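Local atomic coordinates of threonine synthase (Brucella melitensis bv. 1, PDB entry 4F4F), a protein that probably catalyses the pyridoxal-phosphate-dependent conversion of O-phospho-L-homoserine and water to L-threonine and phosphate, the last step of threonine biosynthesis. Residues Gly86-Asp91 with Lys117-Gln122; Phe104-Phe109 with Val410-Ala415. All coordinates share one frame; numbering follows the deposited sequence.

Contact 1: Gly86-Asp91 with Lys117-Gln122. With PLP (pyridoxal-5'-phosphate), chain C.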
loop_
_atom_site.group_PDB
_atom_site.type_symbol
_atom_site.label_atom_id
_atom_site.label_comp_id
_atom_site.label_asym_id
_atom_site.label_seq_id
_atom_site.Cartn_x
_atom_site.Cartn_y
_atom_site.Cartn_z
ATOM N N GLY A 86 -12.720 11.473 -5.233
ATOM C CA GLY A 86 -12.865 12.917 -5.390
ATOM C C GLY A 86 -11.687 13.667 -4.763
ATOM O O GLY A 86 -11.434 14.818 -5.120
ATOM N N THR A 87 -10.939 13.025 -3.859
ATOM C CA THR A 87 -9.721 13.620 -3.323
ATOM C C THR A 87 -8.521 13.566 -4.256
ATOM O O THR A 87 -7.467 14.111 -3.947
ATOM C CB THR A 87 -9.274 12.979 -1.983
ATOM O OG1 THR A 87 -8.740 11.678 -2.187
ATOM C CG2 THR A 87 -10.412 12.948 -0.924
ATOM N N PHE A 88 -8.659 12.874 -5.375
ATOM C CA PHE A 88 -7.568 12.752 -6.345
ATOM C C PHE A 88 -7.756 13.846 -7.391
ATOM O O PHE A 88 -8.818 13.956 -8.009
ATOM C CB PHE A 88 -7.626 11.358 -6.992
ATOM C CG PHE A 88 -6.930 10.298 -6.203
ATOM C CD1 PHE A 88 -7.377 9.944 -4.952
ATOM C CD2 PHE A 88 -5.797 9.677 -6.720
ATOM C CE1 PHE A 88 -6.697 9.004 -4.194
ATOM C CE2 PHE A 88 -5.128 8.726 -5.986
ATOM C CZ PHE A 88 -5.589 8.391 -4.726
ATOM N N ARG A 89 -6.725 14.655 -7.588
ATOM C CA ARG A 89 -6.769 15.794 -8.508
ATOM C C ARG A 89 -6.397 15.292 -9.902
ATOM O O ARG A 89 -5.330 15.613 -10.451
ATOM C CB ARG A 89 -5.794 16.873 -8.070
ATOM C CG ARG A 89 -6.212 17.693 -6.842
ATOM C CD ARG A 89 -6.271 16.934 -5.516
ATOM N NE ARG A 89 -6.425 17.912 -4.422
ATOM C CZ ARG A 89 -6.587 17.640 -3.119
ATOM N NH1 ARG A 89 -6.687 18.652 -2.267
ATOM N NH2 ARG A 89 -6.649 16.397 -2.644
ATOM N N HIS A 90 -7.235 14.440 -10.443
ATOM C CA HIS A 90 -7.103 13.997 -11.815
ATOM C C HIS A 90 -8.383 13.326 -12.168
ATOM O O HIS A 90 -8.863 12.461 -11.416
ATOM C CB HIS A 90 -5.922 13.025 -12.059
ATOM C CG HIS A 90 -5.565 12.930 -13.505
ATOM N ND1 HIS A 90 -6.345 12.290 -14.399
ATOM C CD2 HIS A 90 -4.519 13.507 -14.233
ATOM C CE1 HIS A 90 -5.809 12.408 -15.624
ATOM N NE2 HIS A 90 -4.693 13.161 -15.528
ATOM N N ASP A 91 -8.966 13.695 -13.297
ATOM C CA ASP A 91 -10.270 13.131 -13.686
ATOM C C ASP A 91 -10.254 11.611 -13.857
ATOM O O ASP A 91 -11.261 10.953 -13.602
ATOM C CB ASP A 91 -10.796 13.815 -14.976
ATOM C CG ASP A 91 -11.309 15.233 -14.724
ATOM O OD1 ASP A 91 -11.521 15.590 -13.549
ATOM O OD2 ASP A 91 -11.464 16.008 -15.681
ATOM N N LYS A 117 -0.151 5.059 -1.569
ATOM C CA LYS A 117 -0.942 4.664 -0.373
ATOM C C LYS A 117 -2.266 5.445 -0.204
ATOM O O LYS A 117 -3.212 4.951 0.408
ATOM C CB LYS A 117 -0.076 4.675 0.905
ATOM C CG LYS A 117 0.955 3.571 0.877
ATOM C CD LYS A 117 1.820 3.544 2.127
ATOM C CE LYS A 117 2.937 2.505 2.034
ATOM N NZ LYS A 117 3.898 2.808 0.959
ATOM N N ASP A 118 -2.379 6.606 -0.844
ATOM C CA ASP A 118 -3.633 7.336 -0.874
ATOM C C ASP A 118 -4.779 6.518 -1.459
ATOM O O ASP A 118 -5.911 6.687 -1.036
ATOM C CB ASP A 118 -3.550 8.584 -1.733
ATOM C CG ASP A 118 -2.618 9.631 -1.173
ATOM O OD1 ASP A 118 -2.404 9.682 0.060
ATOM O OD2 ASP A 118 -2.082 10.413 -1.988
ATOM N N VAL A 119 -4.496 5.680 -2.452
ATOM C CA VAL A 119 -5.565 4.964 -3.179
ATOM C C VAL A 119 -6.312 4.112 -2.165
ATOM O O VAL A 119 -7.523 4.222 -2.048
ATOM C CB VAL A 119 -5.045 4.065 -4.326
ATOM C CG1 VAL A 119 -6.190 3.200 -4.895
ATOM C CG2 VAL A 119 -4.362 4.887 -5.436
ATOM N N ALA A 120 -5.592 3.274 -1.432
ATOM C CA ALA A 120 -6.259 2.406 -0.473
ATOM C C ALA A 120 -6.706 3.215 0.779
ATOM O O ALA A 120 -7.782 2.984 1.285
ATOM C CB ALA A 120 -5.378 1.219 -0.063
ATOM N N MET A 121 -5.870 4.121 1.280
ATOM C CA MET A 121 -6.200 4.783 2.549
ATOM C C MET A 121 -7.488 5.584 2.495
ATOM O O MET A 121 -8.284 5.573 3.433
ATOM C CB MET A 121 -5.096 5.725 3.002
ATOM C CG MET A 121 -3.920 4.991 3.488
ATOM S SD MET A 121 -4.092 4.478 5.195
ATOM C CE MET A 121 -2.298 4.447 5.299
ATOM N N GLN A 122 -7.692 6.294 1.398
ATOM C CA GLN A 122 -8.809 7.225 1.322
ATOM C C GLN A 122 -10.135 6.446 1.361
ATOM O O GLN A 122 -11.118 6.913 1.925
ATOM C CB GLN A 122 -8.691 8.088 0.049
ATOM C CG GLN A 122 -7.632 9.177 0.115
ATOM C CD GLN A 122 -7.963 10.259 1.122
ATOM O OE1 GLN A 122 -9.142 10.552 1.386
ATOM N NE2 GLN A 122 -6.915 10.842 1.726
HETATM N N1 PLP C . 6.732 2.899 -3.595
HETATM C C2 PLP C . 6.291 3.912 -2.755
HETATM C C2A PLP C . 6.399 5.385 -3.082
HETATM C C3 PLP C . 5.646 3.552 -1.459
HETATM O O3 PLP C . 5.198 4.557 -0.626
HETATM C C4 PLP C . 5.543 2.083 -1.133
HETATM C C4A PLP C . 4.910 1.582 0.126
HETATM C C5 PLP C . 6.038 1.083 -2.111
HETATM C C6 PLP C . 6.604 1.570 -3.313
HETATM C C5A PLP C . 5.881 -0.420 -1.799
HETATM O O4P PLP C . 4.469 -0.880 -1.703
HETATM P P PLP C . 3.967 -2.353 -1.171
HETATM O O1P PLP C . 4.782 -3.364 -1.962
HETATM O O2P PLP C . 4.292 -2.328 0.309
HETATM O O3P PLP C . 2.477 -2.467 -1.419
#
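Next to the cofactor-bearing lysine of the active site, Phe88 and Thr87 pack against one flank of the first turns of helix 117-134, meeting Asp118, Val119 and Gln122. Phe88 does most of the touching with the tip of its ring. CZ stands 3.6 Å from CB of Asp118 and 3.8 Å from CG2 of Val119, while Val119 N lies at the ring edge, in plane, so that the ring pushes edge-first at the helix backbone. The carboxylate plane of Asp118 is turned 87° to the ring; the residue touches the ring through CB, and its OD1 is hydrogen-bonded to Thr113 OG1.

Further along the helix, Gln122 bends at chi2 (-67°) and brings its amide obliquely across the Thr87 side chain, with OE1 3.6 Å from Thr87 CG2 and CG 3.6 Å from Thr87 OG1. These are van der Waals contacts: the amide is held by Arg126 and the Glu155 carbonyl, and the threonine hydroxyl by the Ala84 carbonyl. Within the loop, Arg89 NH2 reaches back to Thr87 O at 2.8 Å.

The CB of Lys117 points away from the loop. Its NZ lies 1.8 Å from PLP C4A, modelled as a covalent link but longer than a normal C=N or C-N bond, so the linkage state is doubtful. A PLP-anchoring lysine followed by a helix is consistent with fold type II PLP enzymes, which include threonine synthases.

Contact 2: Phe104-Phe109 with Val410-Ala415. With PLP (pyridoxal-5'-phosphate), chain C.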
loop_
_atom_site.group_PDB
_atom_site.type_symbol
_atom_site.label_atom_id
_atom_site.label_comp_id
_atom_site.label_asym_id
_atom_site.label_seq_id
_atom_site.Cartn_x
_atom_site.Cartn_y
_atom_site.Cartn_z
ATOM N N PHE A 104 3.930 2.070 -20.631
ATOM C CA PHE A 104 3.124 3.120 -20.032
ATOM C C PHE A 104 3.408 3.202 -18.548
ATOM O O PHE A 104 3.615 2.147 -17.907
ATOM C CB PHE A 104 1.654 2.781 -20.228
ATOM C CG PHE A 104 1.276 2.591 -21.667
ATOM C CD1 PHE A 104 1.529 1.400 -22.304
ATOM C CD2 PHE A 104 0.735 3.615 -22.388
ATOM C CE1 PHE A 104 1.221 1.219 -23.638
ATOM C CE2 PHE A 104 0.430 3.449 -23.736
ATOM C CZ PHE A 104 0.672 2.241 -24.362
ATOM N N VAL A 105 3.355 4.409 -17.981
ATOM C CA VAL A 105 3.499 4.580 -16.550
ATOM C C VAL A 105 2.101 4.877 -15.986
ATOM O O VAL A 105 1.387 5.712 -16.553
ATOM C CB VAL A 105 4.475 5.728 -16.250
ATOM C CG1 VAL A 105 4.370 6.153 -14.823
ATOM C CG2 VAL A 105 5.915 5.282 -16.565
ATOM N N LEU A 106 1.696 4.128 -14.955
ATOM C CA LEU A 106 0.424 4.349 -14.272
ATOM C C LEU A 106 0.723 5.245 -13.071
ATOM O O LEU A 106 1.405 4.834 -12.132
ATOM C CB LEU A 106 -0.196 3.046 -13.761
ATOM C CG LEU A 106 -1.600 3.153 -13.143
ATOM C CD1 LEU A 106 -2.568 3.806 -14.128
ATOM C CD2 LEU A 106 -2.082 1.748 -12.815
ATOM N N GLU A 107 0.229 6.475 -13.120
ATOM C CA GLU A 107 0.557 7.469 -12.096
ATOM C C GLU A 107 -0.386 7.320 -10.918
ATOM O O GLU A 107 -1.569 7.710 -10.990
ATOM C CB GLU A 107 0.453 8.869 -12.684
ATOM C CG GLU A 107 1.469 9.105 -13.791
ATOM C CD GLU A 107 1.476 10.525 -14.319
ATOM O OE1 GLU A 107 0.423 11.222 -14.269
ATOM O OE2 GLU A 107 2.558 10.945 -14.780
ATOM N N LEU A 108 0.135 6.800 -9.825
ATOM C CA LEU A 108 -0.668 6.629 -8.604
ATOM C C LEU A 108 -0.517 7.765 -7.592
ATOM O O LEU A 108 -0.793 7.585 -6.385
ATOM C CB LEU A 108 -0.312 5.282 -7.980
ATOM C CG LEU A 108 -0.470 4.074 -8.900
ATOM C CD1 LEU A 108 -0.036 2.795 -8.143
ATOM C CD2 LEU A 108 -1.902 4.002 -9.441
ATOM N N PHE A 109 -0.053 8.927 -8.074
ATOM C CA PHE A 109 0.363 10.011 -7.192
ATOM C C PHE A 109 -0.436 11.309 -7.335
ATOM O O PHE A 109 0.024 12.370 -6.939
ATOM C CB PHE A 109 1.877 10.274 -7.368
ATOM C CG PHE A 109 2.308 10.563 -8.796
ATOM C CD1 PHE A 109 1.931 11.734 -9.443
ATOM C CD2 PHE A 109 3.151 9.677 -9.477
ATOM C CE1 PHE A 109 2.364 12.019 -10.769
ATOM C CE2 PHE A 109 3.565 9.947 -10.776
ATOM C CZ PHE A 109 3.180 11.130 -11.422
ATOM N N VAL A 410 2.767 -1.900 -18.151
ATOM C CA VAL A 410 2.371 -0.817 -17.322
ATOM C C VAL A 410 3.256 -0.849 -16.091
ATOM O O VAL A 410 3.328 -1.882 -15.375
ATOM C CB VAL A 410 0.918 -0.978 -16.911
ATOM C CG1 VAL A 410 0.537 0.131 -15.932
ATOM C CG2 VAL A 410 0.009 -0.982 -18.160
ATOM N N VAL A 411 3.970 0.241 -15.868
ATOM C CA VAL A 411 4.843 0.373 -14.711
ATOM C C VAL A 411 4.121 1.296 -13.738
ATOM O O VAL A 411 3.746 2.396 -14.097
ATOM C CB VAL A 411 6.194 1.024 -15.089
ATOM C CG1 VAL A 411 7.111 1.115 -13.888
ATOM C CG2 VAL A 411 6.875 0.269 -16.234
ATOM N N LEU A 412 3.961 0.851 -12.515
ATOM C CA LEU A 412 3.334 1.652 -11.462
ATOM C C LEU A 412 4.304 2.718 -10.959
ATOM O O LEU A 412 5.413 2.403 -10.463
ATOM C CB LEU A 412 2.873 0.766 -10.299
ATOM C CG LEU A 412 1.528 0.048 -10.366
ATOM C CD1 LEU A 412 1.290 -0.616 -11.710
ATOM C CD2 LEU A 412 1.259 -0.870 -9.153
ATOM N N ALA A 413 3.893 3.973 -11.116
ATOM C CA ALA A 413 4.587 5.100 -10.532
ATOM C C ALA A 413 3.963 5.422 -9.164
ATOM O O ALA A 413 2.879 5.960 -9.070
ATOM C CB ALA A 413 4.576 6.309 -11.475
ATOM N N THR A 414 4.696 5.105 -8.097
ATOM C CA THR A 414 4.141 5.057 -6.767
ATOM C C THR A 414 4.293 6.348 -5.960
ATOM O O THR A 414 3.721 6.445 -4.900
ATOM C CB THR A 414 4.779 3.889 -5.974
ATOM O OG1 THR A 414 6.199 3.979 -6.064
ATOM C CG2 THR A 414 4.379 2.516 -6.564
ATOM N N ALA A 415 5.050 7.315 -6.450
ATOM C CA ALA A 415 5.175 8.641 -5.804
ATOM C C ALA A 415 5.517 9.683 -6.826
ATOM O O ALA A 415 6.168 9.373 -7.812
ATOM C CB ALA A 415 6.250 8.650 -4.733
HETATM N N1 PLP C . 6.732 2.899 -3.595
HETATM C C2 PLP C . 6.291 3.912 -2.755
HETATM C C2A PLP C . 6.399 5.385 -3.082
HETATM C C3 PLP C . 5.646 3.552 -1.459
HETATM O O3 PLP C . 5.198 4.557 -0.626
HETATM C C4 PLP C . 5.543 2.083 -1.133
HETATM C C4A PLP C . 4.910 1.582 0.126
HETATM C C5 PLP C . 6.038 1.083 -2.111
HETATM C C6 PLP C . 6.604 1.570 -3.313
HETATM C C5A PLP C . 5.881 -0.420 -1.799
HETATM O O4P PLP C . 4.469 -0.880 -1.703
HETATM P P PLP C . 3.967 -2.353 -1.171
HETATM O O1P PLP C . 4.782 -3.364 -1.962
HETATM O O2P PLP C . 4.292 -2.328 0.309
HETATM O O3P PLP C . 2.477 -2.467 -1.419
#
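Val410 lies beside Phe104 and Leu106, with its CG1 3.7 Å from CB of Leu106 and its CA-H directed at the Phe104 carbonyl. The same carbonyl accepts a nearly linear bond from Val411 N (2.8 Å, 168°), and Val411 O in turn takes Leu106 N. Leu412 follows on the face shared with Leu106; its CG packs 3.9 Å from CD1 of Leu108, with Leu412 touching Tyr239 and Leu108 touching Tyr238 of helix 236-245. The two strands run parallel in register, at 33° to each other, and form adjacent members of the mixed six-stranded sheet, with helix 390-402 covering the face that carries Val411 and Ala413. Ala413 continues the ladder through N to Leu106 O and through O to Leu108 N (3.0 Å). Its methyl is pressed tightly on Val105 CG1, at 3.4 Å, and also meets Phe109 CE2. Thr414 leaves the strand: with OG1 between its backbone N and carbonyl carbon (chi1 51°), the hydroxyl donates to the pyridine N1 of PLP at 2.7 Å, consistent with an unprotonated ring nitrogen, as in fold type II enzymes. Ala415 sets CB 3.7 Å from PLP C2A, while its carbonyl O approaches CD2 of Phe109 obliquely, 3.5 Å away.

How the contacts relate
The centres of the two contacts are about 13 Å apart and their nearest atoms about 5 Å, without touching, yet both reach PLP. Along the chain their segments alternate: 86-91, then 104-109 on strand 103-107, then 117-122 on helix 117-134, which follows that strand, and some 290 residues later 410-415. Contact 2 therefore brings a C-terminal strand into the sheet beside strand 103-107, whereas contact 1 sets the loop after helix 74-86 against helix 117-134. The cofactor is thus reached at C4A by Lys117 of contact 1 and hydrogen-bonded at its pyridine nitrogen by Thr414, just after the strand of contact 2, joining distant parts of the sequence in one active site.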